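Local coordinates for transcriptional activator PlcR protein (Bacillus thuringiensis, PDB 3U3W) that activates transcription of virulence genes in response to quorum sensing, binding DNA through its helix-turn-helix domain and the signal peptide PapR through its tetratricopeptide repeats, at residues V98-L102 and L115-Y119; C134-K139 and A160-Y165; L138-L142 and N154-E158; E192-V196 and I225-S231; V219-I223 and L238-R242. All blocks are in the same frame, centred on the assembly; numbering follows the deposited sequence.

Overall arrangement
All five contacts lie in the all-helical regulatory domain, where antiparallel helices stack as tetratricopeptide repeats. Contact 1 comes first along the chain, contacts 2 and 3 follow from one shared helix pair, and the segments of contacts 4 and 5 interleave. Contacts 1, 2, 3 and 5 each join the second helix of one repeat to the first helix of the next; contact 4 closes a repeat internally. Contacts 2 and 3 share helices 131-143 and 153-167, with centres about 8 Å apart. Contacts 4 and 5 share helix 212-228, with centres about 11 Å apart. Contacts 1 and 5 are separated by about 32 Å between centres. Repeated local packing thus builds an extended scaffold, and Trp117, Asn163 and Tyr240 meet the bound peptide.

Contact 1 (V98-L102 and L115-Y119); sequences VWNEL and LQWQY
Two helical segments, 98-102 at the end of helix 91-102 and 115-119 within helix 109-125, run antiparallel at 146° (signed crossing angle -146°), their axes 9.8 Å apart at closest approach. Val98 and Leu115 set the register, with CA atoms 5.9 Å apart. Leu115 (m, t) is the most deeply engaged residue: Leu102 CD2 lies 3.7 Å from Leu115 CB, Glu101 CG 3.8 Å from Leu115 CD2, and Val98 CG1 only 3.2 Å from Leu115 O. Such close apolar meshing is what links consecutive tetratricopeptide repeats, here the second helix of one to the first helix of the next. Leu102, with chi1 at -90° and chi2 t, spreads its two methyls, placing CD1 3.8 Å from Tyr119 CB and CD2 4.0 Å from Gln116 CG. Val98 (t) brings CG1 3.6 Å from Tyr119 CB. Tyr119 (t) also meets Trp99 (t) obliquely, the phenol and six-membered indole ring having centroids 5.8 Å apart and planes at 33°. Glu101 points its CB toward the partner helix, but its carboxylate leads away to salt bridges with Arg74 and Lys104. Helix 72-87 packs against the same seam through Phe78 and Val82.

Contact 2 (C134-K139 and A160-Y165); sequences CILELK and AIANIY
Both segments, 134-139 and 160-165, are alpha-helix and lie within longer helices. Their directions are nearly antiparallel, at 161° (signed crossing angle -161°), and the axes approach to 9.9 Å; Ile135 and Ile161 are in register, with CA atoms 5.8 Å apart. A row of branched apolar residues fills the gap. Leu138 (m, t) places CB 3.6 Å from Ile161 CG1 and CD1 4.1 Å from Ala160 CB, while Cys134 (t) sets SG 3.6 Å from Ile164 CD1. Ile135, Ile161 and Ile164 all take the m, t rotamer. The CD1 methyl of Ile135 reaches 3.8 Å from Ile164 CG2 and also lies over one face of the Tyr165 ring, a CH-pi contact 3.8 Å from the centroid and 24° off the normal. Lys139 extends from chi1 m through three t torsions, so that its NZ donates a 2.7 Å hydrogen bond to Tyr165 OH near the ring plane. The pairing is characteristic of the junction between successive tetratricopeptide repeats. Ala160, Asn163 and Ile164 each pack on an aromatic side chain of the bound peptide. Helix 109-125 packs on one flank through Trp117 and Tyr124, and helix 171-187 meets Ile161 through Leu177.

Contact 3 (L138-L142 and N154-E158); sequences LKKLL and NLYIE
The geometry of interlocking helices is well illustrated by segments 138-142 and 154-158, both wholly alpha-helical. Antiparallel at 157° (signed crossing angle -157°), with axes 9.8 Å apart at their closest, they pair Leu142 with Asn154 (CA atoms 6.2 Å apart) and Leu138 with Ile157 (6.6 Å between CA atoms). Ile157 (m, t) is one bump: it enters the hollow between Leu138, Leu141 and Leu142, with its CG2 3.7 Å from Leu138 O, 4.0 Å from Leu138 CD2 and 3.5 Å from Leu142 CD2, and its CD1 4.1 Å from Leu141 CB. Leu142 (m, t) is the reciprocal one. It sits among Asn154, Ile157, Glu158 and Ile161 in knobs-into-holes fashion, with CD2 3.7 Å from Asn154 O and CD1 3.8 Å from the Glu158 CG methylene. This seam continues the junction between adjacent tetratricopeptide repeats begun one turn away by Leu138 and Ile161, and Trp117 of helix 109-125 packs against both Leu141 and Ile157. The Glu158 carboxylate finds its partner in Gln184. At the margin a water is hydrogen-bonded to Leu141 O and to Asn154 OD1, at 2.8 Å from each. No direct hydrogen bond crosses between the segments, so the fit rests on aliphatic shape, with solvent bridging the polar groups at one end.

Contact 4 (E192-V196 and I225-S231); sequences EEFDV and ISCRINS
A Schellman motif ends the helix on one side of this contact: after the helical residues 225-228, Asn230 takes positive phi as the C-prime residue, Ser231 N bonds to Ser226 O at 2.9 Å, and Asn230 N bonds weakly to Cys227 O at 3.2 Å. Opposite lies segment 192-196, the first turn of helix 192-208. The register is antiparallel, with CA atoms 6.8 Å apart for Val196 and Ile225 and 7.4 Å apart for Glu193 and Ser231. Val196 CG2 packs 3.6 Å from Ile225 CG2, and Val196 CG1 lies 3.5 Å from Ser226 OG, which is hydrogen-bonded to Ala222 O. This is the open end of the helix hairpin that forms a single tetratricopeptide repeat, where the start of the first helix meets the finish of the second. Glu192 (chi1 m, chi2 t) grips Arg228 in a two-pronged salt bridge: Arg228 NH1 donates to Glu192 OE2 at 3.0 Å and Arg228 NH2 to Glu192 OE1 at 3.2 Å. Ile229 (p, t) wedges beneath, its CG2 3.8 Å from Glu192 OE2 and its CD1 4.0 Å from Glu193 N. Asp195 forms a salt bridge with Arg199, and the backbone of Asn230 hydrogen-bonds to the second subunit.

Contact 5 (V219-I223 and L238-R242); sequences VNKAI and LYYQR
The fit of helical segments 219-223 and 238-242 is best read from their side-chain conformations. They cross antiparallel at 155° (signed crossing angle -155°), with axes 9.6 Å apart and Val219 and Leu238 in register, their CA atoms separated by 6.0 Å. Val219, t in chi1, directs CG1 to 3.4 Å from Leu238 O and 3.4 Å from Arg242 CB, while its CG2 lies 3.5 Å from Gln241 CG. Leu238 (m, t) packs its CB 3.6 Å from Ile223 CG1 and its CD1 3.8 Å from Ala222 CB. Ile223 (m, t) extends CD1 over one face of the Tyr239 ring, 4.1 Å from its centroid in a CH-pi contact. Ile223 CD1 also lies 3.7 Å from Arg242 NH2, over a guanidinium face. Arg242 leaves the usual wells, with chi1 at 113° and chi2 at 121°, and so curls back to Asn220 (chi1 m). Arg242 NE donates to Asn220 OD1 at 2.9 Å. Arg242 NH2 adds a weak bond to Asn220 OD1 at 3.2 Å. A water accepts weakly from Arg242 NH2 (3.3 Å) and donates to Asn220 O (3.1 Å). Leu238 also packs on Tyr200 of helix 192-208, completing the three-helix packing typical of successive tetratricopeptide repeats.

Contact 1 (V98-L102 and L115-Y119)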
# COMPACT_ATOMS: atom_id res chain seq x y z
N VAL A 98 -0.02 13.10 20.92
CA VAL A 98 -0.72 11.92 21.40
C VAL A 98 -1.25 12.08 22.84
O VAL A 98 -2.32 11.55 23.18
CB VAL A 98 0.21 10.69 21.32
CG1 VAL A 98 -0.27 9.58 22.22
CG2 VAL A 98 0.31 10.24 19.87
N TRP A 99 -0.50 12.79 23.67
CA TRP A 99 -0.97 13.07 25.03
C TRP A 99 -2.29 13.86 25.02
O TRP A 99 -3.22 13.53 25.75
CB TRP A 99 0.09 13.79 25.87
CG TRP A 99 -0.46 14.18 27.18
CD1 TRP A 99 -0.77 15.45 27.60
CD2 TRP A 99 -0.85 13.30 28.25
NE1 TRP A 99 -1.31 15.40 28.88
CE2 TRP A 99 -1.36 14.10 29.29
CE3 TRP A 99 -0.79 11.91 28.43
CZ2 TRP A 99 -1.82 13.55 30.50
CZ3 TRP A 99 -1.25 11.37 29.63
CH2 TRP A 99 -1.76 12.19 30.65
N ASN A 100 -2.36 14.88 24.17
CA ASN A 100 -3.60 15.65 24.02
C ASN A 100 -4.79 14.79 23.64
O ASN A 100 -5.86 14.90 24.23
CB ASN A 100 -3.43 16.80 23.02
CG ASN A 100 -2.63 17.95 23.63
OD1 ASN A 100 -2.60 18.11 24.85
ND2 ASN A 100 -1.99 18.75 22.77
N GLU A 101 -4.59 13.92 22.65
CA GLU A 101 -5.64 13.01 22.24
C GLU A 101 -6.01 12.05 23.36
O GLU A 101 -7.18 11.69 23.54
CB GLU A 101 -5.19 12.24 21.00
CG GLU A 101 -6.30 11.40 20.39
CD GLU A 101 -7.39 12.27 19.77
OE1 GLU A 101 -7.06 13.37 19.28
OE2 GLU A 101 -8.57 11.84 19.78
N LEU A 102 -5.01 11.62 24.12
CA LEU A 102 -5.22 10.62 25.16
C LEU A 102 -6.09 11.13 26.30
O LEU A 102 -6.82 10.36 26.93
CB LEU A 102 -3.87 10.13 25.72
CG LEU A 102 -3.26 8.92 25.00
CD1 LEU A 102 -1.78 8.74 25.36
CD2 LEU A 102 -4.07 7.68 25.36
N LEU A 115 -2.54 4.93 20.51
CA LEU A 115 -2.05 6.13 21.22
C LEU A 115 -1.04 5.79 22.33
O LEU A 115 0.03 6.40 22.42
CB LEU A 115 -3.22 6.90 21.82
CG LEU A 115 -4.33 7.41 20.89
CD1 LEU A 115 -5.50 7.88 21.74
CD2 LEU A 115 -3.84 8.51 19.93
N GLN A 116 -1.40 4.82 23.16
CA GLN A 116 -0.56 4.38 24.27
C GLN A 116 0.78 3.81 23.81
O GLN A 116 1.83 4.20 24.32
CB GLN A 116 -1.31 3.37 25.14
CG GLN A 116 -2.54 3.97 25.83
CD GLN A 116 -3.08 3.10 26.96
OE1 GLN A 116 -3.63 2.02 26.73
NE2 GLN A 116 -2.92 3.58 28.20
N TRP A 117 0.73 2.89 22.83
CA TRP A 117 1.94 2.39 22.18
C TRP A 117 2.83 3.56 21.77
O TRP A 117 3.99 3.64 22.19
CB TRP A 117 1.57 1.47 20.98
CG TRP A 117 2.61 1.33 19.90
CD1 TRP A 117 3.96 1.24 20.06
CD2 TRP A 117 2.37 1.28 18.48
NE1 TRP A 117 4.58 1.13 18.82
CE2 TRP A 117 3.62 1.16 17.85
CE3 TRP A 117 1.21 1.33 17.70
CZ2 TRP A 117 3.75 1.10 16.47
CZ3 TRP A 117 1.35 1.25 16.32
CH2 TRP A 117 2.60 1.14 15.72
N GLN A 118 2.30 4.50 20.98
CA GLN A 118 3.11 5.61 20.49
C GLN A 118 3.61 6.52 21.63
O GLN A 118 4.71 7.07 21.56
CB GLN A 118 2.34 6.43 19.45
CG GLN A 118 2.03 5.68 18.18
CD GLN A 118 3.26 5.48 17.29
OE1 GLN A 118 4.26 6.20 17.40
NE2 GLN A 118 3.18 4.51 16.39
N TYR A 119 2.78 6.69 22.65
CA TYR A 119 3.11 7.57 23.76
C TYR A 119 4.29 7.03 24.58
O TYR A 119 5.23 7.76 24.89
CB TYR A 119 1.86 7.84 24.61
CG TYR A 119 2.08 8.28 26.04
CD1 TYR A 119 2.44 9.58 26.37
CD2 TYR A 119 1.86 7.39 27.08
CE1 TYR A 119 2.62 9.97 27.70
CE2 TYR A 119 2.03 7.76 28.40
CZ TYR A 119 2.41 9.05 28.70
OH TYR A 119 2.57 9.37 30.04

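Contact 2 (C134-K139 and A160-Y165)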
# COMPACT_ATOMS: atom_id res chain seq x y z
N CYS A 134 9.03 1.00 30.07
CA CYS A 134 8.47 1.01 28.72
C CYS A 134 8.08 -0.40 28.24
O CYS A 134 6.95 -0.64 27.81
CB CYS A 134 9.45 1.67 27.76
SG CYS A 134 8.76 1.99 26.14
N ILE A 135 9.02 -1.34 28.34
CA ILE A 135 8.76 -2.71 27.92
C ILE A 135 7.58 -3.34 28.65
O ILE A 135 6.72 -3.99 28.03
CB ILE A 135 10.01 -3.59 28.11
CG1 ILE A 135 11.06 -3.25 27.06
CG2 ILE A 135 9.64 -5.06 28.06
CD1 ILE A 135 12.37 -3.94 27.28
N LEU A 136 7.53 -3.14 29.97
CA LEU A 136 6.44 -3.71 30.76
C LEU A 136 5.08 -3.13 30.37
O LEU A 136 4.08 -3.83 30.35
CB LEU A 136 6.70 -3.50 32.26
CG LEU A 136 7.78 -4.41 32.86
CD1 LEU A 136 8.20 -3.94 34.26
CD2 LEU A 136 7.34 -5.87 32.88
N GLU A 137 5.04 -1.83 30.06
CA GLU A 137 3.80 -1.21 29.63
C GLU A 137 3.39 -1.73 28.24
O GLU A 137 2.22 -2.05 28.00
CB GLU A 137 3.93 0.31 29.62
CG GLU A 137 4.00 0.92 31.01
CD GLU A 137 2.91 0.39 31.95
OE1 GLU A 137 1.73 0.32 31.54
OE2 GLU A 137 3.25 0.04 33.10
N LEU A 138 4.37 -1.84 27.35
CA LEU A 138 4.12 -2.42 26.03
C LEU A 138 3.59 -3.86 26.12
O LEU A 138 2.61 -4.20 25.46
CB LEU A 138 5.38 -2.35 25.18
CG LEU A 138 5.66 -0.92 24.77
CD1 LEU A 138 6.92 -0.84 23.94
CD2 LEU A 138 4.46 -0.40 24.01
N LYS A 139 4.22 -4.69 26.95
CA LYS A 139 3.76 -6.06 27.13
C LYS A 139 2.31 -6.11 27.63
O LYS A 139 1.58 -7.05 27.33
CB LYS A 139 4.70 -6.84 28.07
CG LYS A 139 5.97 -7.30 27.37
CD LYS A 139 6.93 -8.03 28.30
CE LYS A 139 7.94 -8.82 27.48
NZ LYS A 139 9.08 -9.35 28.26
N ALA A 160 8.65 -2.71 18.55
CA ALA A 160 9.14 -1.74 19.55
C ALA A 160 9.81 -2.42 20.76
O ALA A 160 10.93 -2.08 21.14
CB ALA A 160 8.02 -0.80 20.02
N ILE A 161 9.14 -3.41 21.35
CA ILE A 161 9.73 -4.17 22.43
C ILE A 161 11.09 -4.75 22.04
O ILE A 161 12.06 -4.63 22.78
CB ILE A 161 8.78 -5.30 22.90
CG1 ILE A 161 7.55 -4.71 23.60
CG2 ILE A 161 9.53 -6.26 23.81
CD1 ILE A 161 6.42 -5.71 23.86
N ALA A 162 11.18 -5.36 20.85
CA ALA A 162 12.44 -5.96 20.40
C ALA A 162 13.56 -4.92 20.19
O ALA A 162 14.73 -5.20 20.49
CB ALA A 162 12.21 -6.76 19.13
N ASN A 163 13.20 -3.74 19.68
CA ASN A 163 14.14 -2.64 19.52
C ASN A 163 14.73 -2.19 20.84
O ASN A 163 15.89 -1.82 20.92
CB ASN A 163 13.44 -1.41 18.89
CG ASN A 163 13.19 -1.56 17.39
OD1 ASN A 163 13.72 -2.46 16.74
ND2 ASN A 163 12.39 -0.66 16.84
N ILE A 164 13.90 -2.19 21.88
CA ILE A 164 14.30 -1.64 23.16
C ILE A 164 15.22 -2.62 23.90
O ILE A 164 16.24 -2.19 24.45
CB ILE A 164 13.09 -1.24 24.01
CG1 ILE A 164 12.34 -0.10 23.30
CG2 ILE A 164 13.53 -0.82 25.42
CD1 ILE A 164 11.01 0.23 23.93
N TYR A 165 14.87 -3.90 23.90
CA TYR A 165 15.79 -4.95 24.36
C TYR A 165 17.13 -4.79 23.65
O TYR A 165 18.19 -4.81 24.27
CB TYR A 165 15.24 -6.35 24.04
CG TYR A 165 14.25 -6.89 25.05
CD1 TYR A 165 14.47 -6.78 26.41
CD2 TYR A 165 13.08 -7.53 24.62
CE1 TYR A 165 13.56 -7.28 27.33
CE2 TYR A 165 12.16 -8.04 25.53
CZ TYR A 165 12.41 -7.91 26.89
OH TYR A 165 11.52 -8.41 27.82

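Contact 3 (L138-L142 and N154-E158)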
# COMPACT_ATOMS: atom_id res chain seq x y z
N LEU A 138 4.37 -1.84 27.35
CA LEU A 138 4.12 -2.42 26.03
C LEU A 138 3.59 -3.86 26.12
O LEU A 138 2.61 -4.20 25.46
CB LEU A 138 5.38 -2.35 25.18
CG LEU A 138 5.66 -0.92 24.77
CD1 LEU A 138 6.92 -0.84 23.94
CD2 LEU A 138 4.46 -0.40 24.01
N LYS A 139 4.22 -4.69 26.95
CA LYS A 139 3.76 -6.06 27.13
C LYS A 139 2.31 -6.11 27.63
O LYS A 139 1.58 -7.05 27.33
CB LYS A 139 4.70 -6.84 28.07
CG LYS A 139 5.97 -7.30 27.37
CD LYS A 139 6.93 -8.03 28.30
CE LYS A 139 7.94 -8.82 27.48
NZ LYS A 139 9.08 -9.35 28.26
N LYS A 140 1.90 -5.09 28.36
CA LYS A 140 0.55 -5.05 28.91
C LYS A 140 -0.48 -4.76 27.83
O LYS A 140 -1.58 -5.31 27.85
CB LYS A 140 0.46 -4.04 30.07
CG LYS A 140 0.87 -4.64 31.43
CD LYS A 140 1.10 -3.57 32.51
CE LYS A 140 -0.02 -2.53 32.56
NZ LYS A 140 0.21 -1.49 33.61
N LEU A 141 -0.12 -3.91 26.88
CA LEU A 141 -0.94 -3.71 25.68
C LEU A 141 -1.11 -5.04 24.94
O LEU A 141 -2.20 -5.34 24.46
CB LEU A 141 -0.31 -2.67 24.75
CG LEU A 141 -0.02 -1.29 25.34
CD1 LEU A 141 0.54 -0.32 24.28
CD2 LEU A 141 -1.27 -0.72 26.00
N LEU A 142 -0.05 -5.83 24.83
CA LEU A 142 -0.16 -7.14 24.19
C LEU A 142 -1.11 -8.03 24.95
O LEU A 142 -1.93 -8.71 24.36
CB LEU A 142 1.19 -7.86 24.12
CG LEU A 142 2.28 -7.17 23.32
CD1 LEU A 142 3.44 -8.11 23.16
CD2 LEU A 142 1.75 -6.70 21.95
N ASN A 154 -0.39 -5.45 17.09
CA ASN A 154 0.41 -6.22 18.04
C ASN A 154 1.84 -6.50 17.56
O ASN A 154 2.78 -6.49 18.37
CB ASN A 154 -0.28 -7.55 18.39
CG ASN A 154 -1.54 -7.36 19.16
OD1 ASN A 154 -1.74 -6.34 19.81
ND2 ASN A 154 -2.43 -8.34 19.09
N LEU A 155 2.00 -6.78 16.27
CA LEU A 155 3.33 -7.01 15.72
C LEU A 155 4.16 -5.73 15.79
O LEU A 155 5.34 -5.76 16.11
CB LEU A 155 3.26 -7.57 14.29
CG LEU A 155 2.59 -8.95 14.20
CD1 LEU A 155 2.62 -9.51 12.80
CD2 LEU A 155 3.22 -9.93 15.17
N TYR A 156 3.52 -4.59 15.55
CA TYR A 156 4.21 -3.31 15.65
C TYR A 156 4.70 -3.06 17.09
O TYR A 156 5.80 -2.55 17.31
CB TYR A 156 3.29 -2.17 15.22
CG TYR A 156 2.77 -2.27 13.80
CD1 TYR A 156 3.45 -3.00 12.84
CD2 TYR A 156 1.59 -1.61 13.43
CE1 TYR A 156 2.96 -3.08 11.53
CE2 TYR A 156 1.10 -1.69 12.15
CZ TYR A 156 1.80 -2.42 11.19
OH TYR A 156 1.32 -2.51 9.90
N ILE A 157 3.87 -3.42 18.06
CA ILE A 157 4.24 -3.32 19.47
C ILE A 157 5.40 -4.29 19.82
O ILE A 157 6.35 -3.91 20.52
CB ILE A 157 2.98 -3.51 20.37
CG1 ILE A 157 2.01 -2.34 20.14
CG2 ILE A 157 3.37 -3.58 21.85
CD1 ILE A 157 0.62 -2.56 20.71
N GLU A 158 5.34 -5.51 19.30
CA GLU A 158 6.45 -6.44 19.48
C GLU A 158 7.75 -5.93 18.89
O GLU A 158 8.83 -6.17 19.45
CB GLU A 158 6.10 -7.82 18.93
CG GLU A 158 5.12 -8.57 19.82
CD GLU A 158 4.51 -9.76 19.12
OE1 GLU A 158 3.29 -10.01 19.29
OE2 GLU A 158 5.24 -10.46 18.40
O HOH W 1 -3.23 -6.65 22.17

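Contact 4 (E192-V196 and I225-S231)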
# COMPACT_ATOMS: atom_id res chain seq x y z
N GLU A 192 4.62 -6.03 3.37
CA GLU A 192 6.03 -6.13 3.05
C GLU A 192 6.88 -4.94 3.52
O GLU A 192 8.07 -5.10 3.81
CB GLU A 192 6.22 -6.47 1.57
CG GLU A 192 5.41 -7.69 1.15
CD GLU A 192 6.05 -8.49 0.02
OE1 GLU A 192 6.95 -9.31 0.30
OE2 GLU A 192 5.62 -8.29 -1.14
N GLU A 193 6.27 -3.76 3.61
CA GLU A 193 6.95 -2.63 4.26
C GLU A 193 7.35 -2.95 5.70
O GLU A 193 8.48 -2.70 6.09
CB GLU A 193 6.13 -1.36 4.21
CG GLU A 193 6.40 -0.51 2.97
CD GLU A 193 5.34 0.56 2.76
OE1 GLU A 193 4.23 0.43 3.33
OE2 GLU A 193 5.62 1.54 2.03
N PHE A 194 6.43 -3.54 6.47
CA PHE A 194 6.75 -3.93 7.84
C PHE A 194 7.89 -4.97 7.90
O PHE A 194 8.81 -4.84 8.69
CB PHE A 194 5.52 -4.41 8.61
CG PHE A 194 5.79 -4.67 10.06
CD1 PHE A 194 6.36 -3.68 10.86
CD2 PHE A 194 5.49 -5.89 10.64
CE1 PHE A 194 6.62 -3.91 12.20
CE2 PHE A 194 5.75 -6.15 11.98
CZ PHE A 194 6.31 -5.16 12.76
N ASP A 195 7.79 -5.98 7.05
CA ASP A 195 8.83 -6.99 6.87
C ASP A 195 10.20 -6.32 6.69
O ASP A 195 11.19 -6.73 7.29
CB ASP A 195 8.49 -7.83 5.64
CG ASP A 195 9.16 -9.21 5.63
OD1 ASP A 195 8.44 -10.21 5.87
OD2 ASP A 195 10.38 -9.31 5.36
N VAL A 196 10.24 -5.29 5.84
CA VAL A 196 11.49 -4.61 5.57
C VAL A 196 11.99 -3.92 6.84
O VAL A 196 13.19 -3.91 7.14
CB VAL A 196 11.35 -3.55 4.45
CG1 VAL A 196 12.55 -2.63 4.42
CG2 VAL A 196 11.17 -4.21 3.10
N ILE A 225 13.60 -6.78 -1.15
CA ILE A 225 12.17 -6.57 -0.94
C ILE A 225 11.76 -5.13 -1.23
O ILE A 225 10.71 -4.87 -1.81
CB ILE A 225 11.73 -6.94 0.48
CG1 ILE A 225 12.03 -8.43 0.75
CG2 ILE A 225 10.24 -6.65 0.68
CD1 ILE A 225 11.86 -8.83 2.19
N SER A 226 12.60 -4.19 -0.82
CA SER A 226 12.33 -2.77 -1.03
C SER A 226 12.27 -2.42 -2.52
O SER A 226 11.33 -1.76 -2.96
CB SER A 226 13.37 -1.91 -0.33
OG SER A 226 13.21 -1.98 1.07
N CYS A 227 13.26 -2.86 -3.29
CA CYS A 227 13.25 -2.60 -4.74
C CYS A 227 12.07 -3.25 -5.48
O CYS A 227 11.47 -2.64 -6.35
CB CYS A 227 14.58 -3.00 -5.37
SG CYS A 227 15.94 -2.00 -4.74
N ARG A 228 11.72 -4.46 -5.09
CA ARG A 228 10.61 -5.17 -5.71
C ARG A 228 9.27 -4.49 -5.45
O ARG A 228 8.39 -4.51 -6.31
CB ARG A 228 10.56 -6.63 -5.24
CG ARG A 228 9.29 -7.35 -5.65
CD ARG A 228 9.40 -8.87 -5.48
NE ARG A 228 9.72 -9.25 -4.12
CZ ARG A 228 8.86 -9.22 -3.11
NH1 ARG A 228 7.61 -8.81 -3.32
NH2 ARG A 228 9.24 -9.59 -1.89
N ILE A 229 9.09 -3.89 -4.28
CA ILE A 229 7.83 -3.20 -3.99
C ILE A 229 7.93 -1.69 -4.23
O ILE A 229 7.01 -0.94 -3.95
CB ILE A 229 7.31 -3.51 -2.56
CG1 ILE A 229 8.16 -2.83 -1.48
CG2 ILE A 229 7.26 -5.02 -2.31
CD1 ILE A 229 7.65 -3.11 -0.07
N ASN A 230 9.06 -1.24 -4.76
CA ASN A 230 9.31 0.17 -4.97
C ASN A 230 9.14 1.05 -3.74
O ASN A 230 8.54 2.13 -3.81
CB ASN A 230 8.46 0.69 -6.13
CG ASN A 230 8.73 -0.06 -7.42
OD1 ASN A 230 7.82 -0.58 -8.06
ND2 ASN A 230 10.00 -0.12 -7.81
N SER A 231 9.68 0.60 -2.61
CA SER A 231 9.62 1.35 -1.36
C SER A 231 10.95 2.02 -1.04
O SER A 231 12.00 1.39 -1.15
CB SER A 231 9.22 0.44 -0.21
OG SER A 231 8.75 1.19 0.88

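Contact 5 (V219-I223 and L238-R242)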
# COMPACT_ATOMS: atom_id res chain seq x y z
N VAL A 219 20.10 -7.44 5.66
CA VAL A 219 20.14 -6.16 4.94
C VAL A 219 19.85 -6.33 3.44
O VAL A 219 18.98 -5.65 2.89
CB VAL A 219 21.50 -5.44 5.11
CG1 VAL A 219 21.63 -4.29 4.12
CG2 VAL A 219 21.64 -4.91 6.50
N ASN A 220 20.56 -7.26 2.80
CA ASN A 220 20.38 -7.51 1.37
C ASN A 220 19.02 -8.07 1.03
O ASN A 220 18.44 -7.72 -0.01
CB ASN A 220 21.48 -8.43 0.84
CG ASN A 220 22.82 -7.73 0.72
OD1 ASN A 220 22.89 -6.51 0.58
ND2 ASN A 220 23.89 -8.50 0.80
N LYS A 221 18.50 -8.93 1.90
CA LYS A 221 17.15 -9.42 1.76
C LYS A 221 16.16 -8.23 1.79
O LYS A 221 15.27 -8.13 0.96
CB LYS A 221 16.82 -10.41 2.88
CG LYS A 221 15.59 -11.25 2.63
CD LYS A 221 15.96 -12.67 2.25
CE LYS A 221 17.00 -12.70 1.12
NZ LYS A 221 17.05 -14.01 0.39
N ALA A 222 16.35 -7.32 2.75
CA ALA A 222 15.42 -6.21 2.90
C ALA A 222 15.53 -5.20 1.72
O ALA A 222 14.52 -4.73 1.21
CB ALA A 222 15.59 -5.54 4.27
N ILE A 223 16.75 -4.93 1.26
CA ILE A 223 16.97 -4.14 0.04
C ILE A 223 16.27 -4.75 -1.18
O ILE A 223 15.66 -4.02 -1.97
CB ILE A 223 18.48 -3.98 -0.25
CG1 ILE A 223 19.14 -3.20 0.90
CG2 ILE A 223 18.71 -3.35 -1.64
CD1 ILE A 223 20.58 -2.73 0.63
N LEU A 238 19.17 1.13 4.90
CA LEU A 238 19.64 -0.20 4.51
C LEU A 238 20.99 -0.16 3.81
O LEU A 238 21.89 -0.90 4.18
CB LEU A 238 18.59 -0.90 3.64
CG LEU A 238 17.38 -1.39 4.46
CD1 LEU A 238 16.19 -1.81 3.60
CD2 LEU A 238 17.81 -2.53 5.41
N TYR A 239 21.14 0.70 2.81
CA TYR A 239 22.44 0.91 2.19
C TYR A 239 23.51 1.33 3.17
O TYR A 239 24.65 0.92 3.04
CB TYR A 239 22.36 1.94 1.06
CG TYR A 239 21.78 1.35 -0.18
CD1 TYR A 239 22.39 0.28 -0.81
CD2 TYR A 239 20.60 1.85 -0.70
CE1 TYR A 239 21.84 -0.29 -1.95
CE2 TYR A 239 20.04 1.30 -1.83
CZ TYR A 239 20.67 0.23 -2.45
OH TYR A 239 20.10 -0.30 -3.58
N TYR A 240 23.13 2.16 4.14
CA TYR A 240 24.07 2.59 5.16
C TYR A 240 24.49 1.35 5.97
O TYR A 240 25.68 1.04 6.10
CB TYR A 240 23.43 3.67 6.06
CG TYR A 240 24.32 4.10 7.21
CD1 TYR A 240 25.25 5.13 7.06
CD2 TYR A 240 24.26 3.45 8.44
CE1 TYR A 240 26.08 5.51 8.11
CE2 TYR A 240 25.08 3.83 9.50
CZ TYR A 240 25.98 4.85 9.33
OH TYR A 240 26.80 5.22 10.36
N GLN A 241 23.50 0.63 6.48
CA GLN A 241 23.77 -0.60 7.20
C GLN A 241 24.62 -1.59 6.41
O GLN A 241 25.46 -2.29 6.98
CB GLN A 241 22.47 -1.28 7.61
CG GLN A 241 22.70 -2.37 8.61
CD GLN A 241 23.43 -1.82 9.81
OE1 GLN A 241 23.00 -0.83 10.41
NE2 GLN A 241 24.55 -2.44 10.15
N ARG A 242 24.40 -1.66 5.10
CA ARG A 242 25.14 -2.60 4.28
C ARG A 242 26.58 -2.13 4.13
O ARG A 242 27.51 -2.93 4.17
CB ARG A 242 24.44 -2.84 2.93
CG ARG A 242 25.17 -2.35 1.70
CD ARG A 242 25.49 -3.45 0.69
NE ARG A 242 24.33 -4.05 0.03
CZ ARG A 242 23.91 -3.75 -1.20
NH1 ARG A 242 24.57 -2.83 -1.90
NH2 ARG A 242 22.84 -4.35 -1.74
O HOH W 2 20.57 -6.79 -2.05